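Acetyl-CoA hydrolase/transferase family protein (Porphyromonas gingivalis, PDB 2NVV) probably transfers coenzyme A between acetyl-CoA and carboxylate acceptors or hydrolyses acetyl-CoA, and binds zinc. Local coordinates at residues A2-I6 with D129-D133; E166-M170 with L321-K325; F238-E242 with V428-R432; A477-E481 with V491-Y496. All blocks are in the same frame, centred on the assembly; numbering follows the deposited sequence.

Interaction 1. Residues A2-I6 with D129-D133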
loop_
_atom_site.group_PDB
_atom_site.type_symbol
_atom_site.label_atom_id
_atom_site.label_comp_id
_atom_site.label_asym_id
_atom_site.label_seq_id
_atom_site.Cartn_x
_atom_site.Cartn_y
_atom_site.Cartn_z
ATOM N N ALA A 2 -16.608 22.245 -37.561
ATOM C CA ALA A 2 -17.391 20.978 -37.428
ATOM C C ALA A 2 -16.466 19.771 -37.364
ATOM O O ALA A 2 -15.279 19.864 -37.707
ATOM C CB ALA A 2 -18.335 20.832 -38.597
ATOM N N LEU A 3 -17.012 18.639 -36.926
ATOM C CA LEU A 3 -16.250 17.401 -36.827
ATOM C C LEU A 3 -15.811 16.946 -38.211
ATOM O O LEU A 3 -16.622 16.793 -39.122
ATOM C CB LEU A 3 -17.089 16.302 -36.165
ATOM C CG LEU A 3 -16.938 16.075 -34.653
ATOM C CD1 LEU A 3 -16.807 17.413 -33.910
ATOM C CD2 LEU A 3 -18.144 15.274 -34.153
ATOM N N ARG A 4 -14.508 16.735 -38.354
ATOM C CA ARG A 4 -13.922 16.307 -39.613
ATOM C C ARG A 4 -13.680 14.795 -39.590
ATOM O O ARG A 4 -13.090 14.266 -38.649
ATOM C CB ARG A 4 -12.597 17.047 -39.832
ATOM C CG ARG A 4 -11.856 16.654 -41.082
ATOM C CD ARG A 4 -10.435 17.189 -41.050
ATOM N NE ARG A 4 -9.602 16.616 -42.109
ATOM C CZ ARG A 4 -8.281 16.763 -42.184
ATOM N NH1 ARG A 4 -7.642 17.466 -41.263
ATOM N NH2 ARG A 4 -7.593 16.195 -43.169
ATOM N N PHE A 5 -14.151 14.106 -40.625
ATOM C CA PHE A 5 -13.961 12.673 -40.734
ATOM C C PHE A 5 -12.760 12.386 -41.622
ATOM O O PHE A 5 -12.663 12.901 -42.733
ATOM C CB PHE A 5 -15.223 12.043 -41.289
ATOM C CG PHE A 5 -16.349 12.040 -40.309
ATOM C CD1 PHE A 5 -16.607 10.917 -39.534
ATOM C CD2 PHE A 5 -17.106 13.190 -40.096
ATOM C CE1 PHE A 5 -17.601 10.937 -38.555
ATOM C CE2 PHE A 5 -18.101 13.219 -39.118
ATOM C CZ PHE A 5 -18.347 12.088 -38.345
ATOM N N ILE A 6 -11.838 11.572 -41.120
ATOM C CA ILE A 6 -10.629 11.247 -41.853
ATOM C C ILE A 6 -10.293 9.764 -41.804
ATOM O O ILE A 6 -11.018 8.963 -41.213
ATOM C CB ILE A 6 -9.431 12.032 -41.294
ATOM C CG1 ILE A 6 -9.252 11.721 -39.807
ATOM C CG2 ILE A 6 -9.651 13.520 -41.479
ATOM C CD1 ILE A 6 -8.114 12.476 -39.157
ATOM N N ASP A 129 -20.067 7.205 -29.608
ATOM C CA ASP A 129 -20.695 8.420 -30.109
ATOM C C ASP A 129 -19.929 9.663 -29.693
ATOM O O ASP A 129 -19.533 9.820 -28.535
ATOM C CB ASP A 129 -22.132 8.533 -29.613
ATOM C CG ASP A 129 -22.924 9.583 -30.366
ATOM O OD1 ASP A 129 -22.965 9.518 -31.612
ATOM O OD2 ASP A 129 -23.511 10.471 -29.718
ATOM N N VAL A 130 -19.708 10.543 -30.661
ATOM C CA VAL A 130 -19.014 11.803 -30.428
ATOM C C VAL A 130 -19.919 12.912 -30.955
ATOM O O VAL A 130 -20.254 12.952 -32.136
ATOM C CB VAL A 130 -17.654 11.842 -31.157
ATOM C CG1 VAL A 130 -17.853 11.572 -32.642
ATOM C CG2 VAL A 130 -16.974 13.183 -30.917
ATOM N N THR A 131 -20.338 13.794 -30.058
ATOM C CA THR A 131 -21.211 14.904 -30.411
ATOM C C THR A 131 -20.411 16.029 -31.065
ATOM O O THR A 131 -19.185 16.095 -30.949
ATOM C CB THR A 131 -21.914 15.451 -29.157
ATOM O OG1 THR A 131 -22.571 14.374 -28.480
ATOM C CG2 THR A 131 -22.949 16.467 -29.528
ATOM N N GLU A 132 -21.117 16.917 -31.752
ATOM C CA GLU A 132 -20.487 18.042 -32.422
ATOM C C GLU A 132 -19.988 19.058 -31.398
ATOM O O GLU A 132 -19.030 19.788 -31.658
ATOM C CB GLU A 132 -21.488 18.702 -33.361
ATOM C CG GLU A 132 -20.841 19.470 -34.473
ATOM C CD GLU A 132 -20.227 18.565 -35.522
ATOM O OE1 GLU A 132 -19.334 19.042 -36.256
ATOM O OE2 GLU A 132 -20.639 17.388 -35.624
ATOM N N ASP A 133 -20.642 19.104 -30.238
ATOM C CA ASP A 133 -20.247 20.022 -29.179
ATOM C C ASP A 133 -19.226 19.370 -28.253
ATOM O O ASP A 133 -19.074 19.767 -27.099
ATOM C CB ASP A 133 -21.474 20.494 -28.378
ATOM C CG ASP A 133 -22.195 19.356 -27.672
ATOM O OD1 ASP A 133 -21.843 18.181 -27.917
ATOM O OD2 ASP A 133 -23.120 19.637 -26.873
#

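Interaction 2. Residues E166-M170 with L321-K325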
loop_
_atom_site.group_PDB
_atom_site.type_symbol
_atom_site.label_atom_id
_atom_site.label_comp_id
_atom_site.label_asym_id
_atom_site.label_seq_id
_atom_site.Cartn_x
_atom_site.Cartn_y
_atom_site.Cartn_z
ATOM N N GLU A 166 -26.850 3.556 -27.407
ATOM C CA GLU A 166 -27.862 3.228 -26.401
ATOM C C GLU A 166 -27.173 2.850 -25.091
ATOM O O GLU A 166 -27.812 2.733 -24.044
ATOM C CB GLU A 166 -28.737 2.078 -26.881
ATOM C CG GLU A 166 -29.815 2.500 -27.861
ATOM C CD GLU A 166 -29.277 2.829 -29.241
ATOM O OE1 GLU A 166 -29.985 3.528 -29.999
ATOM O OE2 GLU A 166 -28.158 2.380 -29.573
ATOM N N ILE A 167 -25.855 2.671 -25.173
ATOM C CA ILE A 167 -25.021 2.327 -24.032
ATOM C C ILE A 167 -25.000 3.500 -23.062
ATOM O O ILE A 167 -24.739 3.339 -21.874
ATOM C CB ILE A 167 -23.581 1.990 -24.511
ATOM C CG1 ILE A 167 -23.588 0.610 -25.155
ATOM C CG2 ILE A 167 -22.597 2.031 -23.369
ATOM C CD1 ILE A 167 -24.206 -0.446 -24.275
HETATM N N MSE A 168 -25.280 4.682 -23.596
HETATM C CA MSE A 168 -25.328 5.913 -22.817
HETATM C C MSE A 168 -25.941 5.646 -21.442
HETATM O O MSE A 168 -27.109 5.268 -21.342
HETATM C CB MSE A 168 -26.175 6.943 -23.568
HETATM C CG MSE A 168 -26.480 8.221 -22.794
HETATM SE SE MSE A 168 -25.077 9.540 -22.836
HETATM C CE MSE A 168 -25.602 10.497 -24.446
ATOM N N GLY A 169 -25.155 5.845 -20.389
ATOM C CA GLY A 169 -25.663 5.609 -19.048
ATOM C C GLY A 169 -24.902 4.524 -18.313
ATOM O O GLY A 169 -25.001 4.410 -17.089
HETATM N N MSE A 170 -24.143 3.721 -19.049
HETATM C CA MSE A 170 -23.380 2.655 -18.430
HETATM C C MSE A 170 -22.025 3.104 -17.888
HETATM O O MSE A 170 -21.325 2.329 -17.228
HETATM C CB MSE A 170 -23.198 1.506 -19.411
HETATM C CG MSE A 170 -24.496 0.732 -19.627
HETATM SE SE MSE A 170 -24.323 -0.930 -20.579
HETATM C CE MSE A 170 -22.365 -1.227 -20.239
ATOM N N LEU A 321 -30.284 -4.419 -23.229
ATOM C CA LEU A 321 -29.920 -3.280 -22.400
ATOM C C LEU A 321 -31.021 -3.137 -21.348
ATOM O O LEU A 321 -30.836 -2.521 -20.300
ATOM C CB LEU A 321 -29.801 -2.026 -23.261
ATOM C CG LEU A 321 -28.375 -1.636 -23.672
ATOM C CD1 LEU A 321 -27.579 -2.847 -24.044
ATOM C CD2 LEU A 321 -28.436 -0.655 -24.842
ATOM N N ASP A 322 -32.167 -3.745 -21.640
ATOM C CA ASP A 322 -33.323 -3.745 -20.736
ATOM C C ASP A 322 -32.995 -4.374 -19.380
ATOM O O ASP A 322 -33.543 -3.994 -18.341
ATOM C CB ASP A 322 -34.485 -4.524 -21.362
ATOM C CG ASP A 322 -34.018 -5.680 -22.241
ATOM O OD1 ASP A 322 -33.374 -5.390 -23.280
ATOM O OD2 ASP A 322 -34.294 -6.862 -21.918
ATOM N N PHE A 323 -32.086 -5.339 -19.417
ATOM C CA PHE A 323 -31.674 -6.060 -18.237
ATOM C C PHE A 323 -30.318 -5.612 -17.683
ATOM O O PHE A 323 -30.177 -5.426 -16.476
ATOM C CB PHE A 323 -31.634 -7.555 -18.578
ATOM C CG PHE A 323 -31.159 -8.428 -17.458
ATOM C CD1 PHE A 323 -32.016 -8.771 -16.412
ATOM C CD2 PHE A 323 -29.852 -8.905 -17.439
ATOM C CE1 PHE A 323 -31.571 -9.580 -15.366
ATOM C CE2 PHE A 323 -29.395 -9.715 -16.395
ATOM C CZ PHE A 323 -30.251 -10.053 -15.360
ATOM N N PHE A 324 -29.336 -5.425 -18.561
ATOM C CA PHE A 324 -27.986 -5.066 -18.137
ATOM C C PHE A 324 -27.669 -3.608 -17.839
ATOM O O PHE A 324 -26.863 -3.326 -16.967
ATOM C CB PHE A 324 -26.973 -5.584 -19.161
ATOM C CG PHE A 324 -27.028 -7.069 -19.371
ATOM C CD1 PHE A 324 -27.899 -7.618 -20.303
ATOM C CD2 PHE A 324 -26.226 -7.916 -18.623
ATOM C CE1 PHE A 324 -27.972 -8.993 -20.486
ATOM C CE2 PHE A 324 -26.287 -9.290 -18.790
ATOM C CZ PHE A 324 -27.164 -9.833 -19.727
ATOM N N LYS A 325 -28.299 -2.695 -18.563
ATOM C CA LYS A 325 -28.047 -1.264 -18.413
ATOM C C LYS A 325 -27.939 -0.738 -16.979
ATOM O O LYS A 325 -27.013 0.007 -16.650
ATOM C CB LYS A 325 -29.116 -0.471 -19.166
ATOM C CG LYS A 325 -28.680 0.932 -19.540
ATOM C CD LYS A 325 -29.395 1.399 -20.806
ATOM C CE LYS A 325 -28.835 2.727 -21.269
ATOM N NZ LYS A 325 -27.356 2.666 -21.274
#

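Interaction 3. Residues F238-E242 with V428-R432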
loop_
_atom_site.group_PDB
_atom_site.type_symbol
_atom_site.label_atom_id
_atom_site.label_comp_id
_atom_site.label_asym_id
_atom_site.label_seq_id
_atom_site.Cartn_x
_atom_site.Cartn_y
_atom_site.Cartn_z
ATOM N N PHE A 238 -14.379 -20.633 2.330
ATOM C CA PHE A 238 -13.708 -19.845 3.346
ATOM C C PHE A 238 -14.572 -18.633 3.678
ATOM O O PHE A 238 -14.837 -18.329 4.844
ATOM C CB PHE A 238 -12.346 -19.386 2.821
ATOM C CG PHE A 238 -11.704 -18.297 3.644
ATOM C CD1 PHE A 238 -11.290 -18.542 4.945
ATOM C CD2 PHE A 238 -11.515 -17.025 3.108
ATOM C CE1 PHE A 238 -10.696 -17.546 5.705
ATOM C CE2 PHE A 238 -10.923 -16.020 3.863
ATOM C CZ PHE A 238 -10.510 -16.283 5.168
ATOM N N LEU A 239 -15.023 -17.954 2.635
ATOM C CA LEU A 239 -15.851 -16.777 2.797
ATOM C C LEU A 239 -17.144 -17.044 3.572
ATOM O O LEU A 239 -17.457 -16.294 4.503
ATOM C CB LEU A 239 -16.133 -16.156 1.423
ATOM C CG LEU A 239 -15.243 -14.959 1.024
ATOM C CD1 LEU A 239 -13.900 -15.009 1.708
ATOM C CD2 LEU A 239 -15.082 -14.921 -0.483
ATOM N N VAL A 240 -17.892 -18.094 3.226
ATOM C CA VAL A 240 -19.125 -18.356 3.975
ATOM C C VAL A 240 -18.735 -18.668 5.424
ATOM O O VAL A 240 -19.418 -18.293 6.371
ATOM C CB VAL A 240 -19.946 -19.566 3.410
ATOM C CG1 VAL A 240 -20.010 -19.502 1.903
ATOM C CG2 VAL A 240 -19.353 -20.876 3.858
ATOM N N SER A 241 -17.605 -19.336 5.580
ATOM C CA SER A 241 -17.125 -19.725 6.886
ATOM C C SER A 241 -16.781 -18.525 7.743
ATOM O O SER A 241 -16.960 -18.543 8.969
ATOM C CB SER A 241 -15.912 -20.621 6.713
ATOM O OG SER A 241 -15.282 -20.835 7.952
ATOM N N GLU A 242 -16.284 -17.475 7.093
ATOM C CA GLU A 242 -15.910 -16.241 7.773
ATOM C C GLU A 242 -17.132 -15.475 8.218
ATOM O O GLU A 242 -17.128 -14.870 9.291
ATOM C CB GLU A 242 -15.064 -15.365 6.847
ATOM C CG GLU A 242 -13.642 -15.861 6.670
ATOM C CD GLU A 242 -12.922 -15.995 7.996
ATOM O OE1 GLU A 242 -12.614 -14.952 8.620
ATOM O OE2 GLU A 242 -12.680 -17.145 8.421
ATOM N N VAL A 428 -6.547 -23.389 2.814
ATOM C CA VAL A 428 -6.377 -21.953 2.995
ATOM C C VAL A 428 -5.520 -21.612 4.214
ATOM O O VAL A 428 -5.595 -22.279 5.251
ATOM C CB VAL A 428 -7.750 -21.244 3.137
ATOM C CG1 VAL A 428 -8.774 -21.917 2.245
ATOM C CG2 VAL A 428 -8.203 -21.249 4.568
ATOM N N ALA A 429 -4.707 -20.570 4.083
ATOM C CA ALA A 429 -3.842 -20.132 5.172
ATOM C C ALA A 429 -4.210 -18.723 5.595
ATOM O O ALA A 429 -3.875 -17.762 4.921
ATOM C CB ALA A 429 -2.374 -20.183 4.742
ATOM N N ASP A 430 -4.921 -18.610 6.708
ATOM C CA ASP A 430 -5.315 -17.311 7.226
ATOM C C ASP A 430 -4.101 -16.785 7.978
ATOM O O ASP A 430 -3.709 -17.330 9.012
ATOM C CB ASP A 430 -6.498 -17.451 8.178
ATOM C CG ASP A 430 -7.219 -16.144 8.395
ATOM O OD1 ASP A 430 -6.547 -15.091 8.406
ATOM O OD2 ASP A 430 -8.455 -16.172 8.567
ATOM N N LEU A 431 -3.515 -15.720 7.453
ATOM C CA LEU A 431 -2.311 -15.140 8.022
ATOM C C LEU A 431 -2.516 -14.121 9.135
ATOM O O LEU A 431 -1.561 -13.737 9.811
ATOM C CB LEU A 431 -1.495 -14.503 6.895
ATOM C CG LEU A 431 -0.626 -15.387 5.987
ATOM C CD1 LEU A 431 -1.226 -16.756 5.814
ATOM C CD2 LEU A 431 -0.431 -14.694 4.661
ATOM N N ARG A 432 -3.756 -13.692 9.334
ATOM C CA ARG A 432 -4.051 -12.684 10.354
ATOM C C ARG A 432 -3.719 -13.082 11.783
ATOM O O ARG A 432 -3.999 -14.191 12.219
ATOM C CB ARG A 432 -5.520 -12.256 10.260
ATOM C CG ARG A 432 -5.832 -11.421 9.021
ATOM C CD ARG A 432 -7.317 -11.282 8.809
ATOM N NE ARG A 432 -7.940 -12.580 8.568
ATOM C CZ ARG A 432 -9.236 -12.762 8.342
ATOM N NH1 ARG A 432 -9.696 -13.980 8.138
ATOM N NH2 ARG A 432 -10.070 -11.730 8.318
#

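Interaction 4. Residues A477-E481 with V491-Y496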
loop_
_atom_site.group_PDB
_atom_site.type_symbol
_atom_site.label_atom_id
_atom_site.label_comp_id
_atom_site.label_asym_id
_atom_site.label_seq_id
_atom_site.Cartn_x
_atom_site.Cartn_y
_atom_site.Cartn_z
ATOM N N ALA A 477 17.615 -20.601 -3.060
ATOM C CA ALA A 477 18.025 -21.918 -3.528
ATOM C C ALA A 477 16.991 -22.560 -4.452
ATOM O O ALA A 477 17.348 -23.234 -5.414
ATOM C CB ALA A 477 18.280 -22.815 -2.337
ATOM N N PHE A 478 15.712 -22.371 -4.155
ATOM C CA PHE A 478 14.646 -22.930 -4.982
ATOM C C PHE A 478 14.758 -22.430 -6.427
ATOM O O PHE A 478 14.725 -23.213 -7.372
ATOM C CB PHE A 478 13.281 -22.544 -4.401
ATOM C CG PHE A 478 12.753 -23.523 -3.390
ATOM C CD1 PHE A 478 13.596 -24.088 -2.439
ATOM C CD2 PHE A 478 11.411 -23.881 -3.386
ATOM C CE1 PHE A 478 13.110 -25.000 -1.497
ATOM C CE2 PHE A 478 10.917 -24.792 -2.448
ATOM C CZ PHE A 478 11.774 -25.351 -1.502
ATOM N N HIS A 479 14.894 -21.113 -6.573
ATOM C CA HIS A 479 15.018 -20.459 -7.869
ATOM C C HIS A 479 16.324 -20.859 -8.535
ATOM O O HIS A 479 16.374 -21.092 -9.752
ATOM C CB HIS A 479 15.006 -18.946 -7.682
ATOM C CG HIS A 479 13.792 -18.435 -6.978
ATOM N ND1 HIS A 479 12.602 -18.197 -7.629
ATOM C CD2 HIS A 479 13.588 -18.094 -5.683
ATOM C CE1 HIS A 479 11.717 -17.723 -6.769
ATOM N NE2 HIS A 479 12.291 -17.651 -5.580
ATOM N N GLN A 480 17.384 -20.907 -7.733
ATOM C CA GLN A 480 18.691 -21.283 -8.229
ATOM C C GLN A 480 18.669 -22.712 -8.730
ATOM O O GLN A 480 19.227 -23.003 -9.782
ATOM C CB GLN A 480 19.743 -21.137 -7.129
ATOM C CG GLN A 480 20.188 -19.707 -6.866
ATOM C CD GLN A 480 21.156 -19.601 -5.702
ATOM O OE1 GLN A 480 21.998 -18.707 -5.658
ATOM N NE2 GLN A 480 21.032 -20.507 -4.744
ATOM N N GLU A 481 18.019 -23.604 -7.984
ATOM C CA GLU A 481 17.946 -25.015 -8.379
ATOM C C GLU A 481 17.131 -25.213 -9.641
ATOM O O GLU A 481 17.416 -26.110 -10.424
ATOM C CB GLU A 481 17.351 -25.874 -7.256
ATOM C CG GLU A 481 17.346 -27.367 -7.578
ATOM C CD GLU A 481 18.755 -27.948 -7.742
ATOM O OE1 GLU A 481 18.912 -28.935 -8.485
ATOM O OE2 GLU A 481 19.704 -27.427 -7.119
ATOM N N VAL A 491 16.528 -29.702 -4.322
ATOM C CA VAL A 491 17.212 -28.888 -3.347
ATOM C C VAL A 491 17.503 -29.678 -2.083
ATOM O O VAL A 491 16.708 -30.510 -1.652
ATOM C CB VAL A 491 16.378 -27.627 -2.980
ATOM C CG1 VAL A 491 16.968 -26.940 -1.759
ATOM C CG2 VAL A 491 16.348 -26.658 -4.151
ATOM N N ARG A 492 18.670 -29.407 -1.512
ATOM C CA ARG A 492 19.136 -30.003 -0.268
ATOM C C ARG A 492 19.911 -28.850 0.365
ATOM O O ARG A 492 20.933 -28.408 -0.163
ATOM C CB ARG A 492 20.050 -31.197 -0.548
ATOM C CG ARG A 492 19.294 -32.458 -0.950
ATOM C CD ARG A 492 20.249 -33.547 -1.417
ATOM N NE ARG A 492 21.356 -33.760 -0.484
ATOM C CZ ARG A 492 22.420 -34.519 -0.748
ATOM N NH1 ARG A 492 23.386 -34.656 0.160
ATOM N NH2 ARG A 492 22.520 -35.134 -1.924
ATOM N N TRP A 493 19.401 -28.346 1.480
ATOM C CA TRP A 493 20.015 -27.213 2.151
ATOM C C TRP A 493 21.496 -27.370 2.440
ATOM O O TRP A 493 22.230 -26.383 2.466
ATOM C CB TRP A 493 19.241 -26.902 3.432
ATOM C CG TRP A 493 17.802 -26.616 3.141
ATOM C CD1 TRP A 493 16.722 -27.350 3.537
ATOM C CD2 TRP A 493 17.288 -25.562 2.311
ATOM N NE1 TRP A 493 15.569 -26.826 3.004
ATOM C CE2 TRP A 493 15.883 -25.729 2.247
ATOM C CE3 TRP A 493 17.876 -24.497 1.614
ATOM C CZ2 TRP A 493 15.056 -24.869 1.513
ATOM C CZ3 TRP A 493 17.057 -23.644 0.886
ATOM C CH2 TRP A 493 15.661 -23.834 0.840
ATOM N N GLU A 494 21.937 -28.606 2.643
ATOM C CA GLU A 494 23.338 -28.869 2.927
ATOM C C GLU A 494 24.182 -28.593 1.691
ATOM O O GLU A 494 25.397 -28.408 1.782
ATOM C CB GLU A 494 23.521 -30.317 3.397
ATOM C CG GLU A 494 23.018 -30.568 4.828
ATOM C CD GLU A 494 21.491 -30.445 4.985
ATOM O OE1 GLU A 494 21.030 -30.180 6.121
ATOM O OE2 GLU A 494 20.752 -30.627 3.987
ATOM N N ASP A 495 23.522 -28.553 0.537
ATOM C CA ASP A 495 24.190 -28.285 -0.733
ATOM C C ASP A 495 24.290 -26.786 -0.976
ATOM O O ASP A 495 25.222 -26.321 -1.638
ATOM C CB ASP A 495 23.417 -28.913 -1.889
ATOM C CG ASP A 495 23.527 -30.410 -1.914
ATOM O OD1 ASP A 495 22.758 -31.033 -2.684
ATOM O OD2 ASP A 495 24.381 -30.959 -1.176
ATOM N N TYR A 496 23.325 -26.031 -0.459
ATOM C CA TYR A 496 23.334 -24.588 -0.647
ATOM C C TYR A 496 23.986 -23.840 0.501
ATOM O O TYR A 496 23.797 -22.636 0.674
ATOM C CB TYR A 496 21.915 -24.075 -0.906
ATOM C CG TYR A 496 21.460 -24.362 -2.318
ATOM C CD1 TYR A 496 20.998 -25.629 -2.685
ATOM C CD2 TYR A 496 21.575 -23.391 -3.311
ATOM C CE1 TYR A 496 20.670 -25.918 -4.008
ATOM C CE2 TYR A 496 21.251 -23.670 -4.637
ATOM C CZ TYR A 496 20.802 -24.933 -4.981
ATOM O OH TYR A 496 20.497 -25.203 -6.297
#

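Interaction 1. Residues A2-I6 with D129-D133
The extended N-terminal arm of the chain here lies against the β-hairpin formed by strands 129-130 and 135-137, part of a small antiparallel sheet in the N-terminal half of the protein. Leu3 gives up most surface to the contact. Its CA-CB bond points at the hairpin, and CD2 settles over the backbone where the strand runs into the turn, 3.7 Å from Val130 O and 3.5 Å from Thr131 O. A branched aliphatic side chain suits this partly exposed spot, since it can cover the backbone here and meet a methyl of Val130, with Leu3 CD2 4.0 Å from Val130 CG1. Thr131 turns its own side chain away and offers only main chain. Glu132 is the second large contributor: it sits at the turn, exposed, and its flexible side chain swings back until the carboxylate reaches the arm. Beyond this point the arm runs beside strand 206-212, an outermost strand of the main parallel sheet, Arg4 and Ile6 making backbone hydrogen bonds with Val209. The result is a surface contact of arm and hairpin, tied by a very short, nearly straight hydrogen bond, Leu3 N to Glu132 OE1 at 2.5 Å.

Interaction 2. Residues E166-M170 with L321-K325
The ammonium of Lys325 lies among three main-chain carbonyls. Its NZ donates to Met168 O at 2.6 Å and more weakly to Glu166 O at 2.8 Å, while Ile167 O also lies 2.8 Å from NZ. A long, positively charged lysine suits this place, meeting several partial negative charges together. The contact joins the loop after strand 154-160, in the N-terminal domain region, to helix 321-324 of the C-terminal one. The carbonyls of Ile167 and Met168 belong to a type II β-turn from Ile167 to Met170, closed by Met170 N to Ile167 O at 2.9 Å; Glu166 O comes from the 3-10 segment just before it. Gly169 occupies the turn's third position with a positive phi, where a CB would jam against Met168 O. Beside the lysine, Leu321 points at the turn and supplies the apolar part: CD2 is 3.4 Å from Glu166 CB, and CD1 is 4.1 Å from Ile167 CD1. Outward from these, Ile167 reaches Tyr318 of helix 311-318, and Met170 hydrogen-bonds through its backbone to Leu330 of strand 328-330.

Interaction 3. Residues F238-E242 with V428-R432
Helix segment 238-242 passes strand segment 428-430 with axes 11.8 Å apart at their closest and N-to-C directions 40° apart, a spacing that lets side chains rather than backbones meet; even the nearest CA atoms, Phe238 and Val428, are 7.6 Å apart. Phe238 and Glu242, one helical turn apart, share a face, and Val428, Asp430 and Arg432 answer from every second position. The large Phe238 ring spans the gap, CD1 lying 4.1 Å from Val428 CG2. Its edge faces the polar groups: CE1 is 3.9 Å from Asp430 OD2 and CZ 3.8 Å from Arg432 NH1. At this edge of the ring lies a salt-bridge network. Arg432 grips Asp430 in two places, NE to OD1 at 2.9 Å and NH1 to OD2 at 2.6 Å, while Arg432 N also donates to Asp430 OD1 at 3.3 Å, an Asx turn that shapes the strand's exit. Arg432 NH1 then reaches Glu242 OE1 at 3.1 Å, a cation between two acids; Glu242 has a second partner in Arg247, and Arg432 makes a cation-pi contact with Phe116 of the second subunit. Strand 427-430 is an edge of the mixed sheet in this chain: helix 226-245 packs on one face, Phe238 also touching Val421 and Ile390 of inner strands, whereas Ala429 points away, onto helix 436-446.

Interaction 4. Residues A477-E481 with V491-Y496
Ala477 lies at the apolar centre, its methyl wedged among aromatic rings. CB sits over the face of Tyr496, 3.6 Å from the ring centroid, as a CH-pi contact, and 3.5 Å from Trp493 CZ3; a larger side chain would hardly fit so close to both. Beside it, Phe478 and Trp493 meet rim to rim, Phe478 CE1 3.6 Å from Trp493 CZ2, with planes only 15° apart. Val491 packs alongside: its CG2 touches Phe478 CD1 at 4.1 Å and Glu481 CB at 3.4 Å. The C-terminal tail has folded back along helix 477-484, so that Tyr496 pairs with Ala477 and Val491 with Glu481, in antiparallel order. Helix 453-459 adds to the core, with Phe478 on Leu455 and Leu456, and Trp493 NE1 hydrogen-bonded to Leu455 O. Gln480 marks the side toward the dimer partner, packing on Leu472 of the second subunit. At the polar edge, Tyr496 OH donates to Glu481 OE2 at 2.5 Å, while OE1 of Glu481 is hydrogen-bonded to Ser485. Tyrosine thus serves twice, by ring face and by hydroxyl, and the buried carboxylate has a hydroxyl for each oxygen, which offsets the cost of placing it beside an apolar core.

Overall arrangement
The four contacts are spread across the chain, interactions 1 and 4 lying at opposite sides with centres about 63 Å apart. Interactions 1 and 2 are neighbours without touching: centres are about 23 Å apart, nearest atoms about 6 Å. Interaction 2 ties the N-terminal family region to the C-terminal one, and along the chain it crosses interaction 3, whose centre is about 37 Å away. Interactions 3 and 4 lie across the chain's centre from interaction 1, about 32 Å apart between centres, and both approach the second subunit. Interactions 1, 2 and 4 lie away from the zinc site and the predicted CoA-binding and catalytic residues; in interaction 3 the Arg432 side chain is about 11 Å from those of the zinc ligands Glu416 and His417, too far to coordinate.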